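PDB 5YYL: major royal jelly protein 1, which is the most abundant protein of royal jelly, binds the sterol 24-methylenecholesterol and probably serves as food for developing honeybee larvae. Local coordinates for residues A[122-127]-A[135-140]; A[186-191]-A[203-208]; A[251-256]-A[265-270]. One frame throughout, in Å; residues are numbered along the deposited sequence.

Contact 1 (A[122-127]-A[135-140])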
ATOM      1  N   VAL A 122     -26.635  16.211 -36.989  1.00 44.60           N
ATOM      2  CA  VAL A 122     -28.071  16.022 -37.107  1.00 42.87           C
ATOM      3  C   VAL A 122     -28.446  14.716 -36.450  1.00 40.74           C
ATOM      4  O   VAL A 122     -29.267  14.706 -35.556  1.00 40.67           O
ATOM      5  CB  VAL A 122     -28.542  16.018 -38.587  1.00 41.53           C
ATOM      6  CG1 VAL A 122     -30.052  15.817 -38.699  1.00 39.93           C
ATOM      7  CG2 VAL A 122     -28.096  17.295 -39.284  1.00 41.99           C
ATOM      8  N   SER A 123     -27.880  13.615 -36.931  1.00 40.01           N
ATOM      9  CA  SER A 123     -28.203  12.272 -36.420  1.00 39.03           C
ATOM     10  C   SER A 123     -26.978  11.346 -36.432  1.00 39.89           C
ATOM     11  O   SER A 123     -26.667  10.731 -37.462  1.00 40.78           O
ATOM     12  CB  SER A 123     -29.339  11.654 -37.229  1.00 37.73           C
ATOM     13  OG  SER A 123     -29.745  10.439 -36.632  1.00 39.09           O
ATOM     14  N   ALA A 124     -26.284  11.281 -35.288  1.00 39.00           N
ATOM     15  CA  ALA A 124     -25.157  10.368 -35.079  1.00 36.88           C
ATOM     16  C   ALA A 124     -25.653   8.924 -35.175  1.00 36.85           C
ATOM     17  O   ALA A 124     -26.160   8.345 -34.217  1.00 37.34           O
ATOM     18  CB  ALA A 124     -24.500  10.622 -33.728  1.00 36.14           C
ATOM     19  N   SER A 125     -25.537   8.367 -36.370  1.00 35.43           N
ATOM     20  CA  SER A 125     -26.042   7.045 -36.670  1.00 34.29           C
ATOM     21  C   SER A 125     -25.164   5.974 -36.014  1.00 33.73           C
ATOM     22  O   SER A 125     -25.684   5.040 -35.411  1.00 33.28           O
ATOM     23  CB  SER A 125     -26.080   6.860 -38.188  1.00 35.45           C
ATOM     24  OG  SER A 125     -26.720   5.655 -38.537  1.00 39.21           O
ATOM     25  N   LYS A 126     -23.840   6.141 -36.112  1.00 32.32           N
ATOM     26  CA  LYS A 126     -22.870   5.152 -35.642  1.00 32.65           C
ATOM     27  C   LYS A 126     -21.585   5.811 -35.151  1.00 29.98           C
ATOM     28  O   LYS A 126     -21.251   6.907 -35.580  1.00 29.30           O
ATOM     29  CB  LYS A 126     -22.545   4.182 -36.778  1.00 36.27           C
ATOM     30  CG  LYS A 126     -22.908   2.727 -36.522  1.00 40.54           C
ATOM     31  CD  LYS A 126     -24.410   2.492 -36.513  1.00 43.20           C
ATOM     32  CE  LYS A 126     -24.754   1.145 -35.861  1.00 47.41           C
ATOM     33  NZ  LYS A 126     -26.198   1.083 -35.493  1.00 49.23           N
ATOM     34  N   LEU A 127     -20.868   5.117 -34.273  1.00 28.22           N
ATOM     35  CA  LEU A 127     -19.621   5.594 -33.682  1.00 27.00           C
ATOM     36  C   LEU A 127     -18.516   4.557 -33.828  1.00 26.50           C
ATOM     37  O   LEU A 127     -18.765   3.383 -34.058  1.00 25.00           O
ATOM     38  CB  LEU A 127     -19.803   5.914 -32.205  1.00 26.98           C
ATOM     39  CG  LEU A 127     -20.918   6.885 -31.818  1.00 28.18           C
ATOM     40  CD1 LEU A 127     -21.047   6.945 -30.292  1.00 27.81           C
ATOM     41  CD2 LEU A 127     -20.693   8.283 -32.394  1.00 28.28           C
ATOM     42  N   LEU A 135     -12.553   9.783 -31.753  1.00 32.76           N
ATOM     43  CA  LEU A 135     -13.932   9.309 -31.887  1.00 30.49           C
ATOM     44  C   LEU A 135     -14.467   9.695 -33.273  1.00 30.30           C
ATOM     45  O   LEU A 135     -14.628  10.873 -33.567  1.00 30.36           O
ATOM     46  CB  LEU A 135     -14.810   9.895 -30.784  1.00 28.00           C
ATOM     47  CG  LEU A 135     -16.335   9.838 -30.970  1.00 27.58           C
ATOM     48  CD1 LEU A 135     -16.803   8.399 -31.036  1.00 28.26           C
ATOM     49  CD2 LEU A 135     -17.077  10.544 -29.847  1.00 27.76           C
ATOM     50  N   TRP A 136     -14.757   8.694 -34.103  1.00 29.90           N
ATOM     51  CA  TRP A 136     -15.343   8.894 -35.431  1.00 28.71           C
ATOM     52  C   TRP A 136     -16.844   8.839 -35.313  1.00 28.96           C
ATOM     53  O   TRP A 136     -17.361   7.955 -34.637  1.00 30.05           O
ATOM     54  CB  TRP A 136     -14.868   7.820 -36.402  1.00 27.74           C
ATOM     55  CG  TRP A 136     -13.404   7.832 -36.587  1.00 28.47           C
ATOM     56  CD1 TRP A 136     -12.475   7.286 -35.757  1.00 29.19           C
ATOM     57  CD2 TRP A 136     -12.681   8.420 -37.672  1.00 29.82           C
ATOM     58  NE1 TRP A 136     -11.209   7.488 -36.257  1.00 29.85           N
ATOM     59  CE2 TRP A 136     -11.305   8.184 -37.432  1.00 30.57           C
ATOM     60  CE3 TRP A 136     -13.058   9.111 -38.833  1.00 30.27           C
ATOM     61  CZ2 TRP A 136     -10.302   8.617 -38.312  1.00 31.43           C
ATOM     62  CZ3 TRP A 136     -12.067   9.543 -39.707  1.00 31.22           C
ATOM     63  CH2 TRP A 136     -10.703   9.304 -39.435  1.00 31.92           C
ATOM     64  N   VAL A 137     -17.536   9.783 -35.953  1.00 29.05           N
ATOM     65  CA  VAL A 137     -19.010   9.842 -35.923  1.00 28.92           C
ATOM     66  C   VAL A 137     -19.595   9.887 -37.326  1.00 29.07           C
ATOM     67  O   VAL A 137     -19.216  10.725 -38.127  1.00 28.77           O
ATOM     68  CB  VAL A 137     -19.525  11.074 -35.164  1.00 27.83           C
ATOM     69  CG1 VAL A 137     -21.048  11.045 -35.058  1.00 28.12           C
ATOM     70  CG2 VAL A 137     -18.884  11.149 -33.784  1.00 28.31           C
ATOM     71  N   LEU A 138     -20.535   8.987 -37.603  1.00 30.56           N
ATOM     72  CA  LEU A 138     -21.278   8.963 -38.866  1.00 30.66           C
ATOM     73  C   LEU A 138     -22.597   9.690 -38.660  1.00 30.16           C
ATOM     74  O   LEU A 138     -23.541   9.103 -38.151  1.00 29.48           O
ATOM     75  CB  LEU A 138     -21.511   7.509 -39.358  1.00 29.52           C
ATOM     76  CG  LEU A 138     -22.321   7.335 -40.666  1.00 28.42           C
ATOM     77  CD1 LEU A 138     -21.567   7.859 -41.876  1.00 27.49           C
ATOM     78  CD2 LEU A 138     -22.702   5.891 -40.909  1.00 27.88           C
ATOM     79  N   ASP A 139     -22.635  10.969 -39.032  1.00 32.51           N
ATOM     80  CA  ASP A 139     -23.876  11.751 -39.082  1.00 34.74           C
ATOM     81  C   ASP A 139     -24.544  11.482 -40.425  1.00 34.33           C
ATOM     82  O   ASP A 139     -23.961  11.771 -41.470  1.00 34.00           O
ATOM     83  CB  ASP A 139     -23.582  13.253 -38.910  1.00 38.06           C
ATOM     84  CG  ASP A 139     -24.837  14.145 -39.051  1.00 39.55           C
ATOM     85  OD1 ASP A 139     -24.654  15.367 -39.283  1.00 39.08           O
ATOM     86  OD2 ASP A 139     -25.988  13.651 -38.898  1.00 37.90           O
ATOM     87  N   SER A 140     -25.755  10.932 -40.385  1.00 34.42           N
ATOM     88  CA  SER A 140     -26.478  10.589 -41.604  1.00 36.77           C
ATOM     89  C   SER A 140     -27.069  11.829 -42.278  1.00 40.98           C
ATOM     90  O   SER A 140     -27.111  11.929 -43.513  1.00 45.90           O
ATOM     91  CB  SER A 140     -27.578   9.577 -41.305  1.00 36.00           C
ATOM     92  OG  SER A 140     -28.512  10.076 -40.379  1.00 35.50           O
TER

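Contact 2 (A[186-191]-A[203-208])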
ATOM      1  N   SER A 186     -25.980   3.703 -42.373  1.00 29.54           N
ATOM      2  CA  SER A 186     -26.436   2.982 -41.170  1.00 28.96           C
ATOM      3  C   SER A 186     -25.394   2.091 -40.458  1.00 28.83           C
ATOM      4  O   SER A 186     -25.764   1.298 -39.596  1.00 31.96           O
ATOM      5  CB  SER A 186     -27.553   2.054 -41.634  1.00 29.36           C
ATOM      6  OG  SER A 186     -27.031   1.020 -42.509  1.00 29.18           O
ATOM      7  N   SER A 187     -24.131   2.161 -40.872  1.00 27.09           N
ATOM      8  CA  SER A 187     -23.090   1.257 -40.364  1.00 27.80           C
ATOM      9  C   SER A 187     -21.706   1.842 -40.632  1.00 28.05           C
ATOM     10  O   SER A 187     -21.502   2.547 -41.620  1.00 27.75           O
ATOM     11  CB  SER A 187     -23.215  -0.141 -40.997  1.00 27.52           C
ATOM     12  OG  SER A 187     -22.930  -1.163 -40.049  1.00 28.17           O
ATOM     13  N   LEU A 188     -20.772   1.561 -39.732  1.00 27.72           N
ATOM     14  CA  LEU A 188     -19.484   2.243 -39.721  1.00 28.04           C
ATOM     15  C   LEU A 188     -18.412   1.326 -39.163  1.00 28.31           C
ATOM     16  O   LEU A 188     -18.653   0.550 -38.226  1.00 30.93           O
ATOM     17  CB  LEU A 188     -19.557   3.515 -38.879  1.00 28.42           C
ATOM     18  CG  LEU A 188     -18.306   4.365 -38.648  1.00 28.09           C
ATOM     19  CD1 LEU A 188     -17.898   5.044 -39.943  1.00 27.98           C
ATOM     20  CD2 LEU A 188     -18.580   5.374 -37.538  1.00 27.71           C
ATOM     21  N   ALA A 189     -17.225   1.418 -39.746  1.00 27.79           N
ATOM     22  CA  ALA A 189     -16.071   0.662 -39.285  1.00 27.86           C
ATOM     23  C   ALA A 189     -14.832   1.424 -39.684  1.00 28.99           C
ATOM     24  O   ALA A 189     -14.796   2.018 -40.753  1.00 28.96           O
ATOM     25  CB  ALA A 189     -16.062  -0.714 -39.902  1.00 27.59           C
ATOM     26  N   VAL A 190     -13.815   1.407 -38.826  1.00 29.77           N
ATOM     27  CA  VAL A 190     -12.629   2.217 -39.029  1.00 30.43           C
ATOM     28  C   VAL A 190     -11.366   1.376 -38.880  1.00 30.93           C
ATOM     29  O   VAL A 190     -11.255   0.577 -37.965  1.00 31.71           O
ATOM     30  CB  VAL A 190     -12.625   3.374 -38.022  1.00 31.68           C
ATOM     31  CG1 VAL A 190     -11.397   4.258 -38.219  1.00 33.20           C
ATOM     32  CG2 VAL A 190     -13.915   4.182 -38.142  1.00 31.55           C
ATOM     33  N   GLN A 191     -10.415   1.585 -39.783  1.00 33.41           N
ATOM     34  CA  GLN A 191      -9.155   0.844 -39.832  1.00 36.22           C
ATOM     35  C   GLN A 191      -7.993   1.835 -39.679  1.00 38.56           C
ATOM     36  O   GLN A 191      -7.451   2.322 -40.658  1.00 36.13           O
ATOM     37  CB  GLN A 191      -9.091   0.086 -41.171  1.00 37.28           C
ATOM     38  CG  GLN A 191      -8.111  -1.066 -41.275  1.00 38.09           C
ATOM     39  CD  GLN A 191      -8.353  -1.863 -42.553  1.00 39.71           C
ATOM     40  OE1 GLN A 191      -8.450  -1.292 -43.645  1.00 38.77           O
ATOM     41  NE2 GLN A 191      -8.476  -3.185 -42.421  1.00 40.85           N
ATOM     42  N   VAL A 203     -12.031   4.476 -43.537  1.00 41.34           N
ATOM     43  CA  VAL A 203     -13.387   4.290 -42.992  1.00 38.94           C
ATOM     44  C   VAL A 203     -14.240   3.513 -43.998  1.00 36.83           C
ATOM     45  O   VAL A 203     -13.959   3.536 -45.181  1.00 41.65           O
ATOM     46  CB  VAL A 203     -14.015   5.642 -42.615  1.00 38.00           C
ATOM     47  CG1 VAL A 203     -15.459   5.506 -42.185  1.00 37.61           C
ATOM     48  CG2 VAL A 203     -13.218   6.261 -41.484  1.00 40.03           C
ATOM     49  N   TYR A 204     -15.237   2.787 -43.505  1.00 33.51           N
ATOM     50  CA  TYR A 204     -16.183   2.053 -44.345  1.00 31.79           C
ATOM     51  C   TYR A 204     -17.600   2.351 -43.891  1.00 30.52           C
ATOM     52  O   TYR A 204     -17.899   2.198 -42.710  1.00 30.74           O
ATOM     53  CB  TYR A 204     -15.919   0.557 -44.244  1.00 32.07           C
ATOM     54  CG  TYR A 204     -14.502   0.181 -44.574  1.00 33.64           C
ATOM     55  CD1 TYR A 204     -14.110  -0.054 -45.888  1.00 34.39           C
ATOM     56  CD2 TYR A 204     -13.542   0.064 -43.573  1.00 35.24           C
ATOM     57  CE1 TYR A 204     -12.804  -0.405 -46.194  1.00 35.30           C
ATOM     58  CE2 TYR A 204     -12.224  -0.278 -43.872  1.00 34.76           C
ATOM     59  CZ  TYR A 204     -11.867  -0.506 -45.182  1.00 34.50           C
ATOM     60  OH  TYR A 204     -10.583  -0.831 -45.490  1.00 35.54           O
ATOM     61  N   ILE A 205     -18.464   2.776 -44.816  1.00 29.44           N
ATOM     62  CA  ILE A 205     -19.811   3.220 -44.466  1.00 28.96           C
ATOM     63  C   ILE A 205     -20.855   2.488 -45.308  1.00 28.79           C
ATOM     64  O   ILE A 205     -20.930   2.685 -46.514  1.00 27.04           O
ATOM     65  CB  ILE A 205     -19.953   4.746 -44.637  1.00 28.69           C
ATOM     66  CG1 ILE A 205     -18.875   5.470 -43.822  1.00 28.84           C
ATOM     67  CG2 ILE A 205     -21.323   5.223 -44.195  1.00 28.47           C
ATOM     68  CD1 ILE A 205     -18.663   6.923 -44.211  1.00 29.44           C
ATOM     69  N   ALA A 206     -21.663   1.646 -44.665  1.00 30.27           N
ATOM     70  CA  ALA A 206     -22.719   0.911 -45.371  1.00 31.89           C
ATOM     71  C   ALA A 206     -23.918   1.802 -45.535  1.00 33.81           C
ATOM     72  O   ALA A 206     -24.197   2.603 -44.649  1.00 36.03           O
ATOM     73  CB  ALA A 206     -23.114  -0.323 -44.599  1.00 31.58           C
ATOM     74  N   ASP A 207     -24.628   1.640 -46.653  1.00 36.21           N
ATOM     75  CA  ASP A 207     -25.855   2.386 -46.972  1.00 38.56           C
ATOM     76  C   ASP A 207     -26.990   1.380 -47.210  1.00 37.81           C
ATOM     77  O   ASP A 207     -27.161   0.868 -48.301  1.00 36.83           O
ATOM     78  CB  ASP A 207     -25.601   3.255 -48.224  1.00 41.56           C
ATOM     79  CG  ASP A 207     -26.874   3.943 -48.778  1.00 43.71           C
ATOM     80  OD1 ASP A 207     -27.952   3.938 -48.123  1.00 45.04           O
ATOM     81  OD2 ASP A 207     -26.788   4.495 -49.902  1.00 43.77           O
ATOM     82  N   GLU A 208     -27.767   1.102 -46.176  1.00 39.10           N
ATOM     83  CA  GLU A 208     -28.739   0.019 -46.224  1.00 40.19           C
ATOM     84  C   GLU A 208     -29.867   0.271 -47.227  1.00 41.16           C
ATOM     85  O   GLU A 208     -30.297  -0.671 -47.920  1.00 43.32           O
ATOM     86  CB  GLU A 208     -29.294  -0.299 -44.817  1.00 40.94           C
ATOM     87  CG  GLU A 208     -30.232   0.717 -44.162  1.00 40.57           C
ATOM     88  CD  GLU A 208     -30.558   0.357 -42.708  1.00 41.44           C
ATOM     89  OE1 GLU A 208     -30.942   1.266 -41.946  1.00 43.18           O
ATOM     90  OE2 GLU A 208     -30.424  -0.823 -42.308  1.00 40.18           O
TER

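Contact 3 (A[251-256]-A[265-270])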
ATOM      1  N   ASP A 251     -34.315  -3.465 -46.603  1.00 55.94           N
ATOM      2  CA  ASP A 251     -33.015  -2.822 -46.415  1.00 52.30           C
ATOM      3  C   ASP A 251     -31.893  -3.808 -46.744  1.00 46.58           C
ATOM      4  O   ASP A 251     -32.021  -5.014 -46.506  1.00 39.66           O
ATOM      5  CB  ASP A 251     -32.854  -2.313 -44.972  1.00 54.71           C
ATOM      6  CG  ASP A 251     -33.863  -1.242 -44.605  1.00 55.86           C
ATOM      7  OD1 ASP A 251     -33.842  -0.162 -45.221  1.00 57.70           O
ATOM      8  OD2 ASP A 251     -34.664  -1.471 -43.677  1.00 58.34           O
ATOM      9  N   GLY A 252     -30.803  -3.271 -47.297  1.00 43.99           N
ATOM     10  CA  GLY A 252     -29.610  -4.044 -47.679  1.00 42.29           C
ATOM     11  C   GLY A 252     -28.458  -3.919 -46.699  1.00 40.49           C
ATOM     12  O   GLY A 252     -28.664  -3.985 -45.484  1.00 41.21           O
ATOM     13  N   ILE A 253     -27.249  -3.733 -47.227  1.00 38.63           N
ATOM     14  CA  ILE A 253     -26.004  -3.758 -46.426  1.00 36.02           C
ATOM     15  C   ILE A 253     -26.051  -2.907 -45.162  1.00 32.74           C
ATOM     16  O   ILE A 253     -26.165  -1.690 -45.203  1.00 32.47           O
ATOM     17  CB  ILE A 253     -24.753  -3.398 -47.271  1.00 35.39           C
ATOM     18  CG1 ILE A 253     -23.476  -3.615 -46.466  1.00 35.88           C
ATOM     19  CG2 ILE A 253     -24.824  -1.990 -47.847  1.00 36.02           C
ATOM     20  CD1 ILE A 253     -22.223  -3.507 -47.301  1.00 36.45           C
ATOM     21  N   SER A 254     -25.985  -3.594 -44.031  1.00 32.48           N
ATOM     22  CA  SER A 254     -25.662  -3.000 -42.728  1.00 32.25           C
ATOM     23  C   SER A 254     -24.965  -4.062 -41.851  1.00 30.71           C
ATOM     24  O   SER A 254     -24.490  -5.076 -42.367  1.00 31.11           O
ATOM     25  CB  SER A 254     -26.927  -2.448 -42.058  1.00 32.78           C
ATOM     26  OG  SER A 254     -26.582  -1.345 -41.233  1.00 34.62           O
ATOM     27  N   GLY A 255     -24.898  -3.838 -40.545  1.00 29.14           N
ATOM     28  CA  GLY A 255     -24.268  -4.780 -39.645  1.00 27.81           C
ATOM     29  C   GLY A 255     -22.836  -5.101 -40.034  1.00 26.69           C
ATOM     30  O   GLY A 255     -22.455  -6.263 -40.118  1.00 25.97           O
ATOM     31  N   MET A 256     -22.032  -4.068 -40.256  1.00 25.24           N
ATOM     32  CA  MET A 256     -20.632  -4.268 -40.601  1.00 25.14           C
ATOM     33  C   MET A 256     -19.763  -4.526 -39.363  1.00 25.00           C
ATOM     34  O   MET A 256     -20.114  -4.134 -38.256  1.00 23.85           O
ATOM     35  CB  MET A 256     -20.102  -3.074 -41.377  1.00 25.35           C
ATOM     36  CG  MET A 256     -20.800  -2.873 -42.713  1.00 26.11           C
ATOM     37  SD  MET A 256     -19.761  -1.936 -43.859  1.00 26.86           S
ATOM     38  CE  MET A 256     -19.488  -0.433 -42.931  1.00 26.06           C
ATOM     39  N   LEU A 265     -13.921  -7.260 -43.729  1.00 25.52           N
ATOM     40  CA  LEU A 265     -15.084  -6.476 -43.324  1.00 23.74           C
ATOM     41  C   LEU A 265     -16.323  -7.345 -43.542  1.00 23.04           C
ATOM     42  O   LEU A 265     -16.821  -7.470 -44.667  1.00 20.57           O
ATOM     43  CB  LEU A 265     -15.169  -5.192 -44.150  1.00 23.69           C
ATOM     44  CG  LEU A 265     -16.393  -4.314 -43.947  1.00 24.66           C
ATOM     45  CD1 LEU A 265     -16.406  -3.782 -42.524  1.00 25.94           C
ATOM     46  CD2 LEU A 265     -16.369  -3.194 -44.968  1.00 24.98           C
ATOM     47  N   TYR A 266     -16.794  -7.971 -42.462  1.00 23.08           N
ATOM     48  CA  TYR A 266     -18.008  -8.801 -42.501  1.00 23.07           C
ATOM     49  C   TYR A 266     -19.233  -7.911 -42.567  1.00 22.50           C
ATOM     50  O   TYR A 266     -19.214  -6.815 -42.022  1.00 21.92           O
ATOM     51  CB  TYR A 266     -18.097  -9.719 -41.287  1.00 23.15           C
ATOM     52  CG  TYR A 266     -16.980 -10.727 -41.228  1.00 23.80           C
ATOM     53  CD1 TYR A 266     -17.083 -11.954 -41.878  1.00 24.52           C
ATOM     54  CD2 TYR A 266     -15.826 -10.452 -40.524  1.00 23.38           C
ATOM     55  CE1 TYR A 266     -16.048 -12.877 -41.839  1.00 24.37           C
ATOM     56  CE2 TYR A 266     -14.795 -11.362 -40.458  1.00 24.06           C
ATOM     57  CZ  TYR A 266     -14.904 -12.570 -41.112  1.00 24.81           C
ATOM     58  OH  TYR A 266     -13.862 -13.461 -41.050  1.00 25.39           O
ATOM     59  N   TYR A 267     -20.276  -8.386 -43.238  1.00 22.66           N
ATOM     60  CA  TYR A 267     -21.522  -7.648 -43.405  1.00 24.21           C
ATOM     61  C   TYR A 267     -22.626  -8.584 -43.874  1.00 24.16           C
ATOM     62  O   TYR A 267     -22.366  -9.757 -44.125  1.00 23.72           O
ATOM     63  CB  TYR A 267     -21.360  -6.516 -44.422  1.00 25.17           C
ATOM     64  CG  TYR A 267     -21.098  -6.995 -45.831  1.00 27.49           C
ATOM     65  CD1 TYR A 267     -22.135  -7.129 -46.749  1.00 29.07           C
ATOM     66  CD2 TYR A 267     -19.802  -7.322 -46.249  1.00 28.98           C
ATOM     67  CE1 TYR A 267     -21.882  -7.567 -48.043  1.00 30.52           C
ATOM     68  CE2 TYR A 267     -19.539  -7.760 -47.535  1.00 28.46           C
ATOM     69  CZ  TYR A 267     -20.574  -7.878 -48.427  1.00 30.39           C
ATOM     70  OH  TYR A 267     -20.317  -8.311 -49.709  1.00 33.05           O
ATOM     71  N   SER A 268     -23.840  -8.058 -43.993  1.00 23.76           N
ATOM     72  CA  SER A 268     -24.929  -8.760 -44.655  1.00 24.03           C
ATOM     73  C   SER A 268     -26.072  -7.810 -44.920  1.00 25.01           C
ATOM     74  O   SER A 268     -26.230  -6.835 -44.205  1.00 26.19           O
ATOM     75  CB  SER A 268     -25.427  -9.913 -43.802  1.00 24.68           C
ATOM     76  OG  SER A 268     -25.832  -9.476 -42.525  1.00 25.45           O
ATOM     77  N   PRO A 269     -26.867  -8.059 -45.966  1.00 26.86           N
ATOM     78  CA  PRO A 269     -28.081  -7.236 -46.072  1.00 27.49           C
ATOM     79  C   PRO A 269     -29.034  -7.547 -44.903  1.00 27.77           C
ATOM     80  O   PRO A 269     -29.051  -8.698 -44.423  1.00 26.65           O
ATOM     81  CB  PRO A 269     -28.685  -7.634 -47.429  1.00 27.80           C
ATOM     82  CG  PRO A 269     -27.689  -8.511 -48.111  1.00 27.17           C
ATOM     83  CD  PRO A 269     -26.732  -9.017 -47.084  1.00 27.30           C
ATOM     84  N   VAL A 270     -29.774  -6.532 -44.445  1.00 28.12           N
ATOM     85  CA  VAL A 270     -30.702  -6.665 -43.306  1.00 29.29           C
ATOM     86  C   VAL A 270     -31.751  -7.727 -43.607  1.00 29.62           C
ATOM     87  O   VAL A 270     -31.984  -8.619 -42.803  1.00 31.25           O
ATOM     88  CB  VAL A 270     -31.414  -5.325 -42.976  1.00 29.97           C
ATOM     89  CG1 VAL A 270     -32.545  -5.500 -41.959  1.00 29.59           C
ATOM     90  CG2 VAL A 270     -30.410  -4.290 -42.471  1.00 31.45           C
TER

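Contact 1 (A[122-127]-A[135-140])
The carboxylate of D139 takes up two successive backbone N-H groups just before strand 124-127: V122 N lies 3.1 Å from D139 OD1, and S123 N 2.7 Å from D139 OD2. Both bonds are nearly straight at the hydrogen, yet each donor stands well above the carboxylate plane. CG of D139 is anti to its backbone N (chi1 176°), carrying the acid across to segment 122-127. S140 N donates to S123 O at 3.1 Å. The antiparallel ladder runs on through S125 N to L138 O (2.8 Å) and L138 N to K126 O (3.0 Å). A124 pairs with D139 and L127 with V137, three residues along one strand against two along the other, so an extra residue enters as in a beta bulge; S125 OG bonds to L185 O. On the face of A124, L127 and V137, V137 CG1 meets A124 CB at 3.7 Å, and both valine methyls touch L127 CD2, CG2 more closely. K153 forms a salt bridge with D139 OD1, and G141 N bonds to OD2. A buried acid held by three backbone donors and a lysine is probably ionised, tying the hairpin's open end to the next strand.

Contact 2 (A[186-191]-A[203-208])
At the rim of the Y204 ring, in its plane, sits Q191 OE1, which accepts a hydrogen bond from Y204 OH at 2.9 Å; A189 O lies there too, 3.7 Å from Y204 CD2. The Q191 amide stands almost upright to the ring, the planes 82° apart, and the hydroxyl reaches OE1 from above the amide plane. An extended side chain, with CG anti to the backbone N, brings the amide to the phenol, while its NE2 is held by T280 OG1. At the backbone, A189 and Y204 form a hydrogen-bonded antiparallel pair, Y204 N to A189 O (2.9 Å) and A189 N to Y204 O (3.1 Å). S186 N donates to A206 O at 3.1 Å. On the face of A189 and Y204, S187 CB meets A206 CB at 3.6 Å. On the other, L188 CD1 reaches V203 CG1 and, at 4.0 Å, I205 CG1, and V190 CG2 lies alongside V203 CG2. E208 flanks S186, its OE1 paired with R184. The aliphatic face (L188, V190, V203, I205) thus packs on strands 124-129 and 134-139, whereas the first carries A189, S187, A206 and the Y204 ring, with S187 OG bonded to M256 N.

Contact 3 (A[251-256]-A[265-270])
V270, M256 and Y267 bury the greatest areas here, lying along the hairpin from its open end inward. V270 leans over the loop that leads into strand 253-256: its CB rests 3.9 Å from D251 CB, and its CG2, anti to the carbonyl carbon, reaches S254 CB at 4.0 Å. Its backbone N bonds to G252 O at 3.0 Å, the donor standing 52° out of the carbonyl plane. E208 packs against both V270 and D251.

The ladder continues with S254 N to S268 O at 3.3 Å, returned by a weak bond from S268 N to S254 O. S254 pairs with S268, yet the nearest partner of M256 is Y267, so one extra residue enters as in a beta bulge. That residue is G255, whose positive phi of 56° is readily taken up by glycine.

Beyond the bulge, M256 has CG anti to its carbonyl carbon and bends at chi3. Its SD comes to 3.8 Å from L265 CD2, its CG comes near Y267 CB, the two side chains crossing obliquely, and its CA points a hydrogen at Y266 O (3.2 Å).

Y267 holds CG in the crowded position between N and carbonyl carbon (chi1 66°), which swings the ring across I253. I253 CD1 approaches the ring obliquely, 3.7 Å from Y267 CD1. The phenol end is fixed by T230 OG1, and the ring also meets that of F231.

Few and partly long backbone bonds therefore join these strands, and much of the contact is apolar. The serine hydroxyls serve outside partners instead, S254 OG bonding to S186 OG and S268 OG to K309 NZ, so these two serines link the hairpin to the sheets before and after it.

Contacts 1, 2 and 3 follow one another along the chain, each joining the first two strands of a separate four-stranded antiparallel sheet, three consecutive blades of the beta-propeller. The centres of contacts 1 and 2 lie about 10 Å apart, those of contacts 2 and 3 about 9 Å. L138 CD1 packs on I205 CG2 at 3.5 Å, and E208 O probably accepts a hydrogen bond from G252 N at 2.7 Å. Contacts 1 and 3, with centres about 17 Å apart, do not touch. The middle hairpin keeps its register, while both flanking ones slip by a residue. The blades thus join mainly by apolar packing at the first interface, with polar bonds added to packing at the second.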